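Local coordinates for putative cytoplasmic protein (Enterobacter cloacae, PDB 4HFL) that is the type VI secretion effector Tae4, an amidase that probably cleaves the peptidoglycan of rival bacteria, at residues Glu30-Val35 / Pro60-Tyr65. Sequence-based numbering, arbitrary orientation.
Sequences EVNVNV and PIRMSY
With CG anti to its carbonyl carbon (chi1 -75°) and the chain extended from CG to NE, R62 reaches from its helix to the loop that holds V31 and V33, while Y65, its CG anti to the backbone N (chi1 170°), turns a face of its ring to V31 and points its hydroxyl at E30. Arginine suits its place because the long chain spans the gap and NE and NH2 can each address a different carbonyl near one plane. R62 NH2 gives V33 O a nearly straight bond of 3.0 Å; V33 O lies close to the guanidinium plane, yet the donor sits well above the plane of that carbonyl. R62 NE adds a weak, bent bond to V31 O at 3.3 Å. On the way, R62 CG packs on V31 CG2 at 3.9 Å. Helix 59-69, in the Tae4 amidase family region (clan CA, papain-like), thereby bonds to the short loop joining helices 21-30 and 35-42, where N32 centres an inverse gamma turn and N34 is N-cap, its OD1 accepting from Q37 N. Tyrosine combines an apolar face with a hydroxyl: V31 CG1 makes a CH-pi contact 4.1 Å from the Y65 centroid, and at the ring's edge Y65 OH meets the E30 carboxylate, planes 62° apart. The modelled Y65 OH to E30 OE1 distance, 2.3 Å, is implausibly short and its true length doubtful. E30 OE2 forms a salt bridge with R27, and R62 NH1 one with D152.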
ATOM      1  N   GLU A  30      -0.056  12.925   2.792  1.00 36.32           N
ATOM      2  CA  GLU A  30       0.860  13.211   3.907  1.00 36.87           C
ATOM      3  C   GLU A  30       2.136  12.367   3.872  1.00 39.81           C
ATOM      4  O   GLU A  30       3.210  12.857   4.242  1.00 37.64           O
ATOM      5  CB  GLU A  30       0.167  13.056   5.263  1.00 39.04           C
ATOM      6  CG  GLU A  30      -0.857  14.146   5.577  1.00 35.47           C
ATOM      7  CD  GLU A  30      -1.792  13.750   6.703  1.00 37.21           C
ATOM      8  OE1 GLU A  30      -1.670  12.621   7.225  1.00 37.91           O
ATOM      9  OE2 GLU A  30      -2.654  14.569   7.070  1.00 43.21           O
ATOM     10  N   VAL A  31       2.048  11.108   3.444  1.00 36.85           N
ATOM     11  CA  VAL A  31       3.330  10.356   3.322  1.00 34.77           C
ATOM     12  C   VAL A  31       3.919  10.095   1.910  1.00 27.58           C
ATOM     13  O   VAL A  31       4.735   9.182   1.738  1.00 28.30           O
ATOM     14  CB  VAL A  31       3.320   9.024   4.121  1.00 31.44           C
ATOM     15  CG1 VAL A  31       3.322   9.300   5.601  1.00 24.24           C
ATOM     16  CG2 VAL A  31       2.108   8.183   3.737  1.00 35.97           C
ATOM     17  N   ASN A  32       3.532  10.884   0.909  1.00 28.58           N
ATOM     18  CA  ASN A  32       4.013  10.654  -0.454  1.00 30.17           C
ATOM     19  C   ASN A  32       5.405  11.233  -0.701  1.00 34.84           C
ATOM     20  O   ASN A  32       5.598  12.065  -1.592  1.00 32.54           O
ATOM     21  CB  ASN A  32       3.035  11.197  -1.499  1.00 27.69           C
ATOM     22  CG  ASN A  32       3.361  10.716  -2.904  1.00 35.93           C
ATOM     23  OD1 ASN A  32       4.040   9.700  -3.078  1.00 42.56           O
ATOM     24  ND2 ASN A  32       2.893  11.450  -3.915  1.00 36.29           N
ATOM     25  N   VAL A  33       6.373  10.793   0.094  1.00 37.60           N
ATOM     26  CA  VAL A  33       7.766  11.163  -0.143  1.00 40.83           C
ATOM     27  C   VAL A  33       8.620   9.902  -0.192  1.00 39.42           C
ATOM     28  O   VAL A  33       8.126   8.809   0.106  1.00 31.49           O
ATOM     29  CB  VAL A  33       8.278  12.117   0.941  1.00 39.81           C
ATOM     30  CG1 VAL A  33       7.632  13.484   0.786  1.00 47.26           C
ATOM     31  CG2 VAL A  33       7.990  11.553   2.312  1.00 37.02           C
ATOM     32  N   ASN A  34       9.890  10.042  -0.579  1.00 41.73           N
ATOM     33  CA  ASN A  34      10.805   8.898  -0.622  1.00 43.40           C
ATOM     34  C   ASN A  34      10.988   8.257   0.760  1.00 41.24           C
ATOM     35  O   ASN A  34      10.717   8.900   1.789  1.00 29.56           O
ATOM     36  CB  ASN A  34      12.163   9.294  -1.226  1.00 46.59           C
ATOM     37  CG  ASN A  34      12.919  10.323  -0.381  1.00 58.04           C
ATOM     38  OD1 ASN A  34      13.258  10.064   0.777  1.00 59.75           O
ATOM     39  ND2 ASN A  34      13.225  11.479  -0.978  1.00 60.93           N
ATOM     40  N   VAL A  35      11.469   7.009   0.767  1.00 40.03           N
ATOM     41  CA  VAL A  35      11.563   6.190   1.983  1.00 37.72           C
ATOM     42  C   VAL A  35      12.275   6.871   3.158  1.00 35.57           C
ATOM     43  O   VAL A  35      11.795   6.835   4.295  1.00 38.09           O
ATOM     44  CB  VAL A  35      12.194   4.786   1.680  1.00 38.96           C
ATOM     45  CG1 VAL A  35      13.588   4.915   1.086  1.00 39.57           C
ATOM     46  CG2 VAL A  35      12.246   3.929   2.935  1.00 41.69           C
ATOM     47  N   PRO A  60       4.796  -0.356   1.873  1.00 29.95           N
ATOM     48  CA  PRO A  60       3.973  -0.943   2.946  1.00 19.62           C
ATOM     49  C   PRO A  60       3.883  -0.061   4.188  1.00 20.57           C
ATOM     50  O   PRO A  60       2.896  -0.152   4.932  1.00 22.41           O
ATOM     51  CB  PRO A  60       4.709  -2.254   3.273  1.00 24.66           C
ATOM     52  CG  PRO A  60       6.146  -2.018   2.801  1.00 25.08           C
ATOM     53  CD  PRO A  60       6.003  -1.167   1.589  1.00 33.02           C
ATOM     54  N   ILE A  61       4.887   0.791   4.403  1.00 24.64           N
ATOM     55  CA  ILE A  61       4.893   1.694   5.554  1.00 27.32           C
ATOM     56  C   ILE A  61       3.896   2.828   5.329  1.00 21.54           C
ATOM     57  O   ILE A  61       3.117   3.179   6.228  1.00 29.84           O
ATOM     58  CB  ILE A  61       6.309   2.258   5.823  1.00 33.44           C
ATOM     59  CG1 ILE A  61       7.350   1.133   5.766  1.00 31.03           C
ATOM     60  CG2 ILE A  61       6.365   2.982   7.173  1.00 36.58           C
ATOM     61  CD1 ILE A  61       8.803   1.608   5.852  1.00 29.06           C
ATOM     62  N   ARG A  62       3.926   3.397   4.125  1.00 20.21           N
ATOM     63  CA  ARG A  62       2.946   4.385   3.693  1.00 27.79           C
ATOM     64  C   ARG A  62       1.549   3.827   3.884  1.00 31.16           C
ATOM     65  O   ARG A  62       0.700   4.440   4.542  1.00 28.32           O
ATOM     66  CB  ARG A  62       3.109   4.681   2.202  1.00 31.70           C
ATOM     67  CG  ARG A  62       4.292   5.557   1.821  1.00 34.37           C
ATOM     68  CD  ARG A  62       4.108   6.059   0.389  1.00 36.13           C
ATOM     69  NE  ARG A  62       5.353   6.570  -0.176  1.00 41.70           N
ATOM     70  CZ  ARG A  62       6.023   5.987  -1.165  1.00 45.00           C
ATOM     71  NH1 ARG A  62       5.563   4.867  -1.710  1.00 41.44           N
ATOM     72  NH2 ARG A  62       7.156   6.520  -1.608  1.00 47.14           N
ATOM     73  N   MET A  63       1.304   2.658   3.294  1.00 26.29           N
ATOM     74  CA  MET A  63      -0.041   2.071   3.369  1.00 19.33           C
ATOM     75  C   MET A  63      -0.473   1.728   4.798  1.00 20.68           C
ATOM     76  O   MET A  63      -1.669   1.786   5.139  1.00 19.88           O
ATOM     77  CB  MET A  63      -0.108   0.837   2.480  1.00 13.58           C
ATOM     78  CG  MET A  63      -0.067   1.166   0.996  1.00 20.46           C
ATOM     79  SD  MET A  63      -1.306   2.367   0.408  1.00 34.15           S
ATOM     80  CE  MET A  63      -2.820   1.773   1.190  1.00 17.75           C
ATOM     81  N   SER A  64       0.503   1.369   5.633  1.00 20.86           N
ATOM     82  CA  SER A  64       0.243   1.143   7.057  1.00 22.24           C
ATOM     83  C   SER A  64      -0.197   2.435   7.715  1.00 25.40           C
ATOM     84  O   SER A  64      -1.118   2.430   8.543  1.00 26.83           O
ATOM     85  CB  SER A  64       1.498   0.600   7.755  1.00 25.76           C
ATOM     86  OG  SER A  64       1.839  -0.685   7.251  1.00 27.24           O
ATOM     87  N   TYR A  65       0.454   3.547   7.360  1.00 25.12           N
ATOM     88  CA  TYR A  65       0.063   4.854   7.917  1.00 29.30           C
ATOM     89  C   TYR A  65      -1.373   5.205   7.487  1.00 28.76           C
ATOM     90  O   TYR A  65      -2.215   5.618   8.315  1.00 27.13           O
ATOM     91  CB  TYR A  65       1.060   5.948   7.493  1.00 31.87           C
ATOM     92  CG  TYR A  65       0.619   7.365   7.824  1.00 33.13           C
ATOM     93  CD1 TYR A  65       0.886   7.923   9.066  1.00 33.14           C
ATOM     94  CD2 TYR A  65      -0.054   8.148   6.889  1.00 27.29           C
ATOM     95  CE1 TYR A  65       0.489   9.209   9.376  1.00 37.24           C
ATOM     96  CE2 TYR A  65      -0.467   9.446   7.198  1.00 29.49           C
ATOM     97  CZ  TYR A  65      -0.189   9.970   8.441  1.00 36.63           C
ATOM     98  OH  TYR A  65      -0.585  11.260   8.763  1.00 33.31           O
TER